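Local coordinates for protein TssK (Serratia sp. FS14, PDB 5Y0E) that probably serves as a trimeric baseplate component of the bacterial type VI secretion system, at residues A[102-114]-A[118-130]. Numbering follows the deposited sequence.
Sequences LPTYRAGREDVIF and PEALARYLAYENE
With CG anti to its carbonyl carbon (chi1 -78°) and the chain bent at chi3 (66°), R123 runs between the two arms of 102-114, the 102-105 end and D111. Its NH1 donates to P103 O at 3.2 Å, a bond in the carbonyl plane but tilted out of the guanidinium plane. L102 CD2 lies over one face of that guanidinium, and R123 CD meets the edge of the Y105 ring. On the other arm D111 runs alongside, its OD2 4.3 Å from R123 NE, beyond a salt bridge. R123 NH1 forms its salt bridge with D71, and NH2 hydrogen-bonds to T73; D111 probably adds a weaker, longer-range attraction.

L121 sets CB and CD1 on one face of the R109 guanidinium, CB 3.5 Å from R109 NE; R106 CB backs the opposite face, and R109 NH2 forms a salt bridge with E162.

Past D111, 112-113 is the outermost strand of the sheet within this chain, parallel to 124-131: Y124 N bonds D111 O at 3.0 Å, I113 N bonds Y124 O, and A126 N reaches I113 O at 2.9 Å, almost straight. I113 CG2 packs on A122 CB at 3.7 Å, and F114 CD2 on A126 CB.

The D111 backbone hydrogen-bonds to the second subunit. Polar bonds thus fix R123 and the strand pairing, while V112 and F114 pack on both other subunits.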
loop_
_atom_site.group_PDB
_atom_site.type_symbol
_atom_site.label_atom_id
_atom_site.label_comp_id
_atom_site.label_asym_id
_atom_site.label_seq_id
_atom_site.Cartn_x
_atom_site.Cartn_y
_atom_site.Cartn_z
ATOM N N LEU A 102 -24.768 4.499 -20.671
ATOM C CA LEU A 102 -24.517 5.400 -21.760
ATOM C C LEU A 102 -24.326 4.569 -22.969
ATOM O O LEU A 102 -23.736 3.532 -22.901
ATOM C CB LEU A 102 -23.250 6.186 -21.505
ATOM C CG LEU A 102 -22.904 7.169 -22.601
ATOM C CD1 LEU A 102 -23.808 8.368 -22.482
ATOM C CD2 LEU A 102 -21.447 7.568 -22.546
ATOM N N PRO A 103 -24.831 5.023 -24.096
ATOM C CA PRO A 103 -24.693 4.278 -25.329
ATOM C C PRO A 103 -23.282 4.326 -25.815
ATOM O O PRO A 103 -22.599 5.278 -25.589
ATOM C CB PRO A 103 -25.563 5.050 -26.287
ATOM C CG PRO A 103 -26.511 5.760 -25.433
ATOM C CD PRO A 103 -25.735 6.153 -24.246
ATOM N N THR A 104 -22.855 3.274 -26.472
ATOM C CA THR A 104 -21.513 3.223 -27.007
ATOM C C THR A 104 -21.444 4.012 -28.309
ATOM O O THR A 104 -22.412 4.072 -29.069
ATOM C CB THR A 104 -21.104 1.781 -27.254
ATOM O OG1 THR A 104 -21.884 1.264 -28.322
ATOM C CG2 THR A 104 -21.366 0.938 -26.024
ATOM N N TYR A 105 -20.289 4.628 -28.559
ATOM C CA TYR A 105 -20.087 5.325 -29.820
ATOM C C TYR A 105 -20.009 4.329 -30.962
ATOM O O TYR A 105 -19.207 3.396 -30.926
ATOM C CB TYR A 105 -18.811 6.163 -29.795
ATOM C CG TYR A 105 -18.608 6.907 -31.093
ATOM C CD1 TYR A 105 -17.992 6.301 -32.178
ATOM C CD2 TYR A 105 -19.072 8.198 -31.253
ATOM C CE1 TYR A 105 -17.842 6.957 -33.364
ATOM C CE2 TYR A 105 -18.922 8.857 -32.437
ATOM C CZ TYR A 105 -18.305 8.232 -33.487
ATOM O OH TYR A 105 -18.140 8.887 -34.679
ATOM N N ARG A 106 -20.810 4.544 -31.995
ATOM C CA ARG A 106 -20.694 3.758 -33.215
ATOM C C ARG A 106 -20.798 4.682 -34.413
ATOM O O ARG A 106 -21.689 5.534 -34.473
ATOM C CB ARG A 106 -21.756 2.665 -33.315
ATOM C CG ARG A 106 -21.469 1.656 -34.425
ATOM C CD ARG A 106 -20.603 0.530 -33.903
ATOM N NE ARG A 106 -21.244 -0.073 -32.745
ATOM C CZ ARG A 106 -21.995 -1.170 -32.793
ATOM N NH1 ARG A 106 -22.185 -1.805 -33.944
ATOM N NH2 ARG A 106 -22.551 -1.644 -31.686
ATOM N N ALA A 107 -19.887 4.508 -35.366
ATOM C CA ALA A 107 -19.867 5.379 -36.529
ATOM C C ALA A 107 -21.085 5.180 -37.414
ATOM O O ALA A 107 -21.481 6.114 -38.118
ATOM C CB ALA A 107 -18.586 5.159 -37.331
ATOM N N GLY A 108 -21.696 3.999 -37.377
ATOM C CA GLY A 108 -22.901 3.713 -38.135
ATOM C C GLY A 108 -24.175 4.357 -37.620
ATOM O O GLY A 108 -25.233 4.174 -38.226
ATOM N N ARG A 109 -24.108 5.106 -36.528
ATOM C CA ARG A 109 -25.282 5.714 -35.937
ATOM C C ARG A 109 -24.976 7.164 -35.634
ATOM O O ARG A 109 -23.839 7.525 -35.346
ATOM C CB ARG A 109 -25.710 5.018 -34.637
ATOM C CG ARG A 109 -25.706 3.505 -34.671
ATOM C CD ARG A 109 -26.296 2.938 -33.384
ATOM N NE ARG A 109 -25.542 3.315 -32.192
ATOM C CZ ARG A 109 -24.847 2.463 -31.446
ATOM N NH1 ARG A 109 -24.187 2.891 -30.374
ATOM N NH2 ARG A 109 -24.826 1.177 -31.760
ATOM N N GLU A 110 -26.010 7.986 -35.683
ATOM C CA GLU A 110 -25.855 9.384 -35.332
ATOM C C GLU A 110 -25.486 9.504 -33.865
ATOM O O GLU A 110 -25.901 8.697 -33.037
ATOM C CB GLU A 110 -27.147 10.126 -35.637
ATOM C CG GLU A 110 -27.955 9.414 -36.707
ATOM C CD GLU A 110 -29.246 10.109 -37.021
ATOM O OE1 GLU A 110 -29.270 10.894 -37.995
ATOM O OE2 GLU A 110 -30.226 9.878 -36.284
ATOM N N ASP A 111 -24.674 10.511 -33.549
ATOM C CA ASP A 111 -24.155 10.693 -32.205
ATOM C C ASP A 111 -24.762 11.874 -31.478
ATOM O O ASP A 111 -24.622 11.971 -30.254
ATOM C CB ASP A 111 -22.635 10.881 -32.240
ATOM C CG ASP A 111 -21.957 10.288 -31.035
ATOM O OD1 ASP A 111 -22.190 9.092 -30.790
ATOM O OD2 ASP A 111 -21.220 11.003 -30.325
ATOM N N VAL A 112 -25.404 12.781 -32.198
ATOM C CA VAL A 112 -26.066 13.933 -31.614
ATOM C C VAL A 112 -27.499 13.932 -32.096
ATOM O O VAL A 112 -27.763 13.669 -33.271
ATOM C CB VAL A 112 -25.374 15.246 -32.007
ATOM C CG1 VAL A 112 -25.945 16.395 -31.208
ATOM C CG2 VAL A 112 -23.894 15.117 -31.802
ATOM N N ILE A 113 -28.412 14.243 -31.194
ATOM C CA ILE A 113 -29.815 14.400 -31.511
ATOM C C ILE A 113 -30.237 15.735 -30.934
ATOM O O ILE A 113 -29.633 16.249 -30.014
ATOM C CB ILE A 113 -30.734 13.284 -31.011
ATOM C CG1 ILE A 113 -30.614 13.115 -29.521
ATOM C CG2 ILE A 113 -30.471 11.993 -31.727
ATOM C CD1 ILE A 113 -31.543 12.075 -28.998
ATOM N N PHE A 114 -31.274 16.293 -31.527
ATOM C CA PHE A 114 -31.775 17.577 -31.121
ATOM C C PHE A 114 -33.134 17.464 -30.452
ATOM O O PHE A 114 -33.614 18.399 -29.836
ATOM C CB PHE A 114 -31.809 18.490 -32.333
ATOM C CG PHE A 114 -30.496 18.599 -33.036
ATOM C CD1 PHE A 114 -30.098 17.640 -33.919
ATOM C CD2 PHE A 114 -29.656 19.649 -32.796
ATOM C CE1 PHE A 114 -28.891 17.722 -34.556
ATOM C CE2 PHE A 114 -28.441 19.739 -33.431
ATOM C CZ PHE A 114 -28.061 18.774 -34.315
ATOM N N PRO A 118 -37.077 8.139 -27.017
ATOM C CA PRO A 118 -36.714 6.921 -26.307
ATOM C C PRO A 118 -35.951 6.023 -27.276
ATOM O O PRO A 118 -35.906 6.284 -28.466
ATOM C CB PRO A 118 -38.064 6.312 -26.027
ATOM C CG PRO A 118 -38.838 6.649 -27.260
ATOM C CD PRO A 118 -38.339 7.979 -27.743
ATOM N N GLU A 119 -35.272 5.015 -26.781
ATOM C CA GLU A 119 -34.605 4.106 -27.694
ATOM C C GLU A 119 -33.666 4.672 -28.771
ATOM O O GLU A 119 -33.564 4.117 -29.842
ATOM C CB GLU A 119 -35.693 3.371 -28.429
ATOM C CG GLU A 119 -36.816 4.303 -28.809
ATOM C CD GLU A 119 -36.824 4.600 -30.282
ATOM O OE1 GLU A 119 -36.575 3.680 -31.068
ATOM O OE2 GLU A 119 -37.088 5.748 -30.660
ATOM N N ALA A 120 -32.975 5.755 -28.504
ATOM C CA ALA A 120 -32.082 6.319 -29.476
ATOM C C ALA A 120 -30.699 6.226 -28.905
ATOM O O ALA A 120 -30.425 6.717 -27.838
ATOM C CB ALA A 120 -32.450 7.749 -29.764
ATOM N N LEU A 121 -29.824 5.580 -29.633
ATOM C CA LEU A 121 -28.479 5.410 -29.160
ATOM C C LEU A 121 -27.491 6.521 -29.392
ATOM O O LEU A 121 -26.333 6.274 -29.619
ATOM C CB LEU A 121 -27.933 4.131 -29.734
ATOM C CG LEU A 121 -28.952 3.052 -29.461
ATOM C CD1 LEU A 121 -28.632 1.846 -30.301
ATOM C CD2 LEU A 121 -28.903 2.708 -27.995
ATOM N N ALA A 122 -27.950 7.746 -29.318
ATOM C CA ALA A 122 -27.078 8.871 -29.478
ATOM C C ALA A 122 -26.434 9.184 -28.156
ATOM O O ALA A 122 -27.036 9.047 -27.137
ATOM C CB ALA A 122 -27.854 10.058 -29.982
ATOM N N ARG A 123 -25.198 9.623 -28.181
ATOM C CA ARG A 123 -24.514 9.925 -26.962
ATOM C C ARG A 123 -24.807 11.315 -26.475
ATOM O O ARG A 123 -24.693 11.593 -25.314
ATOM C CB ARG A 123 -23.022 9.742 -27.145
ATOM C CG ARG A 123 -22.589 8.302 -27.107
ATOM C CD ARG A 123 -21.214 8.070 -27.671
ATOM N NE ARG A 123 -20.207 8.700 -26.860
ATOM C CZ ARG A 123 -19.549 8.104 -25.886
ATOM N NH1 ARG A 123 -19.787 6.859 -25.592
ATOM N NH2 ARG A 123 -18.642 8.760 -25.211
ATOM N N TYR A 124 -25.218 12.188 -27.363
ATOM C CA TYR A 124 -25.460 13.540 -26.952
ATOM C C TYR A 124 -26.789 14.113 -27.348
ATOM O O TYR A 124 -27.370 13.725 -28.325
ATOM C CB TYR A 124 -24.366 14.432 -27.507
ATOM C CG TYR A 124 -23.011 14.186 -26.920
ATOM C CD1 TYR A 124 -22.611 14.844 -25.801
ATOM C CD2 TYR A 124 -22.142 13.300 -27.495
ATOM C CE1 TYR A 124 -21.386 14.629 -25.258
ATOM C CE2 TYR A 124 -20.911 13.076 -26.959
ATOM C CZ TYR A 124 -20.541 13.750 -25.838
ATOM O OH TYR A 124 -19.320 13.541 -25.289
ATOM N N LEU A 125 -27.262 15.048 -26.546
ATOM C CA LEU A 125 -28.481 15.760 -26.815
ATOM C C LEU A 125 -28.074 17.201 -26.897
ATOM O O LEU A 125 -27.545 17.738 -25.963
ATOM C CB LEU A 125 -29.472 15.592 -25.704
ATOM C CG LEU A 125 -30.709 16.420 -25.945
ATOM C CD1 LEU A 125 -31.516 15.812 -27.060
ATOM C CD2 LEU A 125 -31.513 16.529 -24.679
ATOM N N ALA A 126 -28.363 17.835 -28.012
ATOM C CA ALA A 126 -27.940 19.206 -28.238
ATOM C C ALA A 126 -28.885 20.181 -27.554
ATOM O O ALA A 126 -30.099 19.987 -27.547
ATOM C CB ALA A 126 -27.875 19.504 -29.730
ATOM N N TYR A 127 -28.316 21.229 -26.971
ATOM C CA TYR A 127 -29.084 22.275 -26.326
ATOM C C TYR A 127 -28.408 23.611 -26.586
ATOM O O TYR A 127 -27.227 23.678 -26.928
ATOM C CB TYR A 127 -29.221 22.033 -24.828
ATOM C CG TYR A 127 -27.934 22.155 -24.047
ATOM C CD1 TYR A 127 -26.995 21.137 -24.048
ATOM C CD2 TYR A 127 -27.677 23.270 -23.280
ATOM C CE1 TYR A 127 -25.847 21.238 -23.327
ATOM C CE2 TYR A 127 -26.526 23.377 -22.557
ATOM C CZ TYR A 127 -25.615 22.360 -22.584
ATOM O OH TYR A 127 -24.464 22.477 -21.863
ATOM N N GLU A 128 -29.163 24.682 -26.415
ATOM C CA GLU A 128 -28.683 26.001 -26.780
ATOM C C GLU A 128 -28.257 26.770 -25.542
ATOM O O GLU A 128 -28.905 26.691 -24.499
ATOM C CB GLU A 128 -29.756 26.777 -27.536
ATOM C CG GLU A 128 -29.190 27.853 -28.429
ATOM C CD GLU A 128 -30.255 28.782 -28.948
ATOM O OE1 GLU A 128 -30.171 29.998 -28.667
ATOM O OE2 GLU A 128 -31.183 28.289 -29.623
ATOM N N ASN A 129 -27.159 27.514 -25.666
ATOM C CA ASN A 129 -26.675 28.369 -24.591
ATOM C C ASN A 129 -25.836 29.483 -25.197
ATOM O O ASN A 129 -25.295 29.344 -26.295
ATOM C CB ASN A 129 -25.861 27.579 -23.565
ATOM C CG ASN A 129 -26.009 28.123 -22.168
ATOM O OD1 ASN A 129 -26.456 29.253 -21.975
ATOM N ND2 ASN A 129 -25.643 27.323 -21.182
ATOM N N GLU A 130 -25.735 30.598 -24.478
ATOM C CA GLU A 130 -24.975 31.739 -24.963
ATOM C C GLU A 130 -23.840 32.084 -24.010
ATOM O O GLU A 130 -24.014 32.086 -22.790
ATOM C CB GLU A 130 -25.865 32.959 -25.184
ATOM C CG GLU A 130 -25.178 33.952 -26.111
ATOM C CD GLU A 130 -25.950 35.216 -26.412
ATOM O OE1 GLU A 130 -26.358 35.901 -25.455
ATOM O OE2 GLU A 130 -26.110 35.540 -27.614
#